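Local coordinates for predicted protease of the collagenase family (Methanopyrus kandleri, PDB 5D88), which probably acts as a peptidase of the U32 family, is built on a TIM barrel and binds a zinc ion, at residues 144-147 with 148-152; 162-166 with 167-171. All blocks are in the same frame, centred on the assembly; numbering follows the deposited sequence. Where two conformers were deposited one is given.

Contact 1 of 2, residues 144-147 with 148-152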
# COMPACT_ATOMS: atom_id res chain seq x y z
N ALA A 144 -8.39 0.67 2.10
CA ALA A 144 -8.23 1.92 2.85
C ALA A 144 -9.07 3.07 2.28
O ALA A 144 -8.61 4.21 2.20
CB ALA A 144 -6.77 2.33 2.93
N VAL A 145 -10.32 2.79 1.92
CA VAL A 145 -11.22 3.82 1.42
C VAL A 145 -11.66 4.69 2.60
O VAL A 145 -12.43 4.25 3.46
CB VAL A 145 -12.43 3.23 0.69
CG1 VAL A 145 -13.38 4.34 0.28
CG2 VAL A 145 -11.98 2.45 -0.54
N ASP A 146 -11.20 5.93 2.64
CA ASP A 146 -11.49 6.77 3.79
C ASP A 146 -11.99 8.15 3.39
O ASP A 146 -12.11 9.02 4.26
CB ASP A 146 -10.26 6.89 4.69
CG ASP A 146 -9.03 7.41 3.96
OD1 ASP A 146 -9.09 7.65 2.73
OD2 ASP A 146 -7.97 7.56 4.62
N THR A 147 -12.28 8.36 2.11
CA THR A 147 -12.69 9.66 1.63
C THR A 147 -13.81 9.48 0.61
O THR A 147 -13.91 8.43 -0.03
CB THR A 147 -11.56 10.44 0.95
OG1 THR A 147 -11.14 9.73 -0.21
CG2 THR A 147 -10.37 10.63 1.86
N PRO A 148 -14.64 10.51 0.43
CA PRO A 148 -15.62 10.45 -0.66
C PRO A 148 -15.00 10.24 -2.03
O PRO A 148 -15.55 9.51 -2.85
CB PRO A 148 -16.31 11.82 -0.58
CG PRO A 148 -16.11 12.25 0.83
CD PRO A 148 -14.75 11.76 1.20
N GLU A 149 -13.85 10.87 -2.28
CA GLU A 149 -13.16 10.74 -3.56
C GLU A 149 -12.79 9.29 -3.84
O GLU A 149 -13.04 8.77 -4.93
CB GLU A 149 -11.90 11.61 -3.57
CG GLU A 149 -12.15 13.13 -3.59
CD GLU A 149 -12.69 13.72 -2.28
OE1 GLU A 149 -12.37 13.23 -1.17
OE2 GLU A 149 -13.45 14.70 -2.38
N LYS A 150 -12.16 8.63 -2.87
CA LYS A 150 -11.77 7.24 -3.05
C LYS A 150 -12.99 6.35 -3.25
O LYS A 150 -12.98 5.45 -4.09
CB LYS A 150 -10.94 6.76 -1.86
CG LYS A 150 -9.52 7.23 -1.91
CD LYS A 150 -8.63 6.54 -0.87
CE LYS A 150 -7.15 6.74 -1.25
NZ LYS A 150 -6.17 6.40 -0.19
N ALA A 151 -14.04 6.58 -2.46
CA ALA A 151 -15.25 5.80 -2.63
C ALA A 151 -15.82 5.97 -4.02
O ALA A 151 -16.25 5.00 -4.65
CB ALA A 151 -16.28 6.21 -1.58
N TRP A 152 -15.84 7.20 -4.51
CA TRP A 152 -16.45 7.47 -5.82
C TRP A 152 -15.71 6.74 -6.94
O TRP A 152 -16.33 6.20 -7.86
CB TRP A 152 -16.50 8.98 -6.06
CG TRP A 152 -17.21 9.34 -7.33
CD1 TRP A 152 -18.56 9.54 -7.49
CD2 TRP A 152 -16.63 9.53 -8.62
NE1 TRP A 152 -18.83 9.85 -8.79
CE2 TRP A 152 -17.66 9.85 -9.50
CE3 TRP A 152 -15.32 9.48 -9.10
CZ2 TRP A 152 -17.44 10.10 -10.85
CZ3 TRP A 152 -15.10 9.73 -10.45
CH2 TRP A 152 -16.16 10.04 -11.30
O HOH W 1 -6.33 5.90 2.51
O HOH W 2 -7.21 8.87 1.13
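Thr147 O accepts the amide of Ala151 at 3.1 Å, the first i to i+4 bond of helix 148-157, whose N-cap is Thr147 in a TIM-barrel β/α loop. The threonine side chain completes the cap: OG1 takes the amide of Lys150 (OG1 to N 3.1 Å) along a nearly straight N-H line of 166°. With chi1 at 63°, OG1 lies between its own backbone N and carbonyl carbon and points to the first turn, where it also rests against CB and CG of Lys150. Pro148 follows at N1, a position that needs no amide hydrogen. A valine here would probably leave the Lys150 amide without its capping acceptor and the first turn less firmly fixed.

Val145 pads the turn from the inner side, its CG1 3.9 Å from Ala151 CB, and both side chains also pack on Ile162 of the next strand. Elsewhere, the Lys150 chain runs extended beyond CG and crosses Asp146 obliquely, CD passing 3.8 Å from OD1. The charges stay beyond salt-bridge range, with Asp146 OD1 and Lys150 NZ 4.3 Å apart, and water mediates between them. The ammonium group also donates to Phe195 O of the second subunit, so this lysine joins the cap region to the dimer interface. One water accepts from Lys150 NZ and donates to Ala144 O and, weakly, to Asp146 OD2; the other links Lys150 NZ (3.0 Å) to Asp146 OD1 (2.8 Å).

Contact 2 of 2, residues 162-166 with 167-171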
# COMPACT_ATOMS: atom_id res chain seq x y z
N ILE A 162 -18.84 -0.96 -0.45
CA ILE A 162 -17.53 -0.45 -0.05
C ILE A 162 -17.41 -0.58 1.45
O ILE A 162 -18.26 -0.08 2.20
CB ILE A 162 -17.31 1.00 -0.51
CG1 ILE A 162 -17.24 1.04 -2.04
CG2 ILE A 162 -16.01 1.52 0.07
CD1 ILE A 162 -17.12 2.42 -2.64
N THR A 163 -16.36 -1.26 1.89
CA THR A 163 -16.00 -1.33 3.30
C THR A 163 -15.11 -0.13 3.60
O THR A 163 -14.07 0.04 2.95
CB THR A 163 -15.26 -2.63 3.63
OG1 THR A 163 -15.94 -3.75 3.06
CG2 THR A 163 -15.20 -2.84 5.11
N VAL A 164 -15.53 0.73 4.52
CA VAL A 164 -14.71 1.89 4.83
C VAL A 164 -13.48 1.46 5.63
O VAL A 164 -13.46 0.42 6.30
CB VAL A 164 -15.50 2.96 5.60
CG1 VAL A 164 -16.71 3.43 4.81
CG2 VAL A 164 -15.90 2.43 6.99
N ASP A 165 -12.45 2.29 5.56
CA ASP A 165 -11.34 2.09 6.48
C ASP A 165 -11.87 2.12 7.91
O ASP A 165 -12.70 2.97 8.25
CB ASP A 165 -10.25 3.14 6.29
CG ASP A 165 -9.08 2.91 7.24
OD1 ASP A 165 -8.20 2.09 6.92
OD2 ASP A 165 -9.07 3.50 8.33
N PRO A 166 -11.42 1.20 8.77
CA PRO A 166 -11.98 1.12 10.13
C PRO A 166 -11.86 2.39 10.95
O PRO A 166 -12.60 2.56 11.94
CB PRO A 166 -11.19 -0.04 10.76
CG PRO A 166 -10.81 -0.86 9.65
CD PRO A 166 -10.56 0.04 8.47
N ALA A 167 -10.96 3.31 10.59
CA ALA A 167 -10.89 4.57 11.32
C ALA A 167 -12.19 5.35 11.24
O ALA A 167 -12.44 6.20 12.10
CB ALA A 167 -9.73 5.43 10.80
N LEU A 168 -13.04 5.06 10.26
CA LEU A 168 -14.31 5.76 10.08
C LEU A 168 -15.49 5.09 10.78
O LEU A 168 -16.62 5.57 10.66
CB LEU A 168 -14.63 5.89 8.60
CG LEU A 168 -13.95 7.05 7.87
CD1 LEU A 168 -12.45 6.88 7.89
CD2 LEU A 168 -14.44 7.13 6.44
N ASN A 169 -15.24 4.01 11.53
CA ASN A 169 -16.32 3.17 12.01
C ASN A 169 -17.25 3.89 12.97
O ASN A 169 -18.39 3.44 13.15
CB ASN A 169 -15.75 1.94 12.71
CG ASN A 169 -15.33 0.87 11.75
OD1 ASN A 169 -15.44 1.04 10.53
ND2 ASN A 169 -14.86 -0.26 12.29
N SER A 170 -16.80 4.96 13.62
CA SER A 170 -17.67 5.73 14.51
C SER A 170 -17.78 7.18 14.08
O SER A 170 -18.19 8.03 14.88
CB SER A 170 -17.16 5.67 15.96
OG SER A 170 -17.27 4.38 16.52
N ASN A 171 -17.45 7.49 12.84
CA ASN A 171 -17.30 8.87 12.39
C ASN A 171 -18.51 9.24 11.53
O ASN A 171 -18.52 9.01 10.32
CB ASN A 171 -15.99 9.06 11.64
CG ASN A 171 -15.63 10.52 11.46
OD1 ASN A 171 -16.51 11.36 11.29
ND2 ASN A 171 -14.35 10.83 11.48
O HOH W 3 -14.61 -0.67 8.60
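Asp165 reaches forward with its carboxylate to the start of the short 3-10 turn that follows it, and OD2 accepts the amide of Ala167 at 3.0 Å. This side-chain-to-backbone bond, reaching two residues on, closes an Asx turn. CG stands anti to the backbone N (chi1 -179°), which carries the carboxylate alongside Ala167, and the N-H reaches OD2 from above the carboxylate plane, 45° out of it; the methyl of Ala167 lies close by the same oxygen. Thr194 OG1 also bonds OD2, while Phe195 N bonds OD1, so both oxygens are engaged and the group is held against rotation.

The backbone oxygen of Asp165 meets the amide of Leu168 (O to N 2.9 Å) in the i to i+3 pattern of a 3-10 turn. Asn169 N repeats that pattern on Pro166 O at 3.0 Å, approaching well above the carbonyl plane. The Asn169 amide group folds back over the Pro166 backbone, its OD1 3.5 Å from Pro166 CA. A water ties this OD1 (2.7 Å) to Val164 O (2.8 Å), and ND2 donates to Ala189 O, which fixes which end of the amide faces which way.

Val164 supplies the apolar side. With chi1 -59° placing CG1 opposite the carbonyl carbon, CG2 falls between backbone N and carbonyl carbon; it rests 4.0 Å from Leu168 CB, the two side chains lying askew, and is also near Asn169 OD1. The turn thus leads the chain off barrel strand 161-163 towards helix 172-181, on whose Glu174 and Ile178 Leu168 packs; strand 185-190 flanks it through Ala189, and Val234 of strand 233-234 touches Pro166 and Asn169.

Contacts 1 and 2 are successive β/α loops of the barrel, each followed by a helix, 148-157 and 172-181, the strand 161-163 that leads into contact 2 lying between the two helices in the chain. Contact 2 is the more buried, its touching residues almost all shielded within one subunit; contact 1 is partly buried, ranging from an exposed glutamate to a lysine that reaches the second subunit. Their chemistry follows: contact 1 combines a helix cap with water-bridged charges, whereas contact 2 relies on a 3-10 turn and an aspartate and an asparagine engaged by neighbouring loops and strands. The two meet directly, through a probable hydrogen bond from Asp165 N to Val145 O and through Leu168 CD2 packing on Asp146 O.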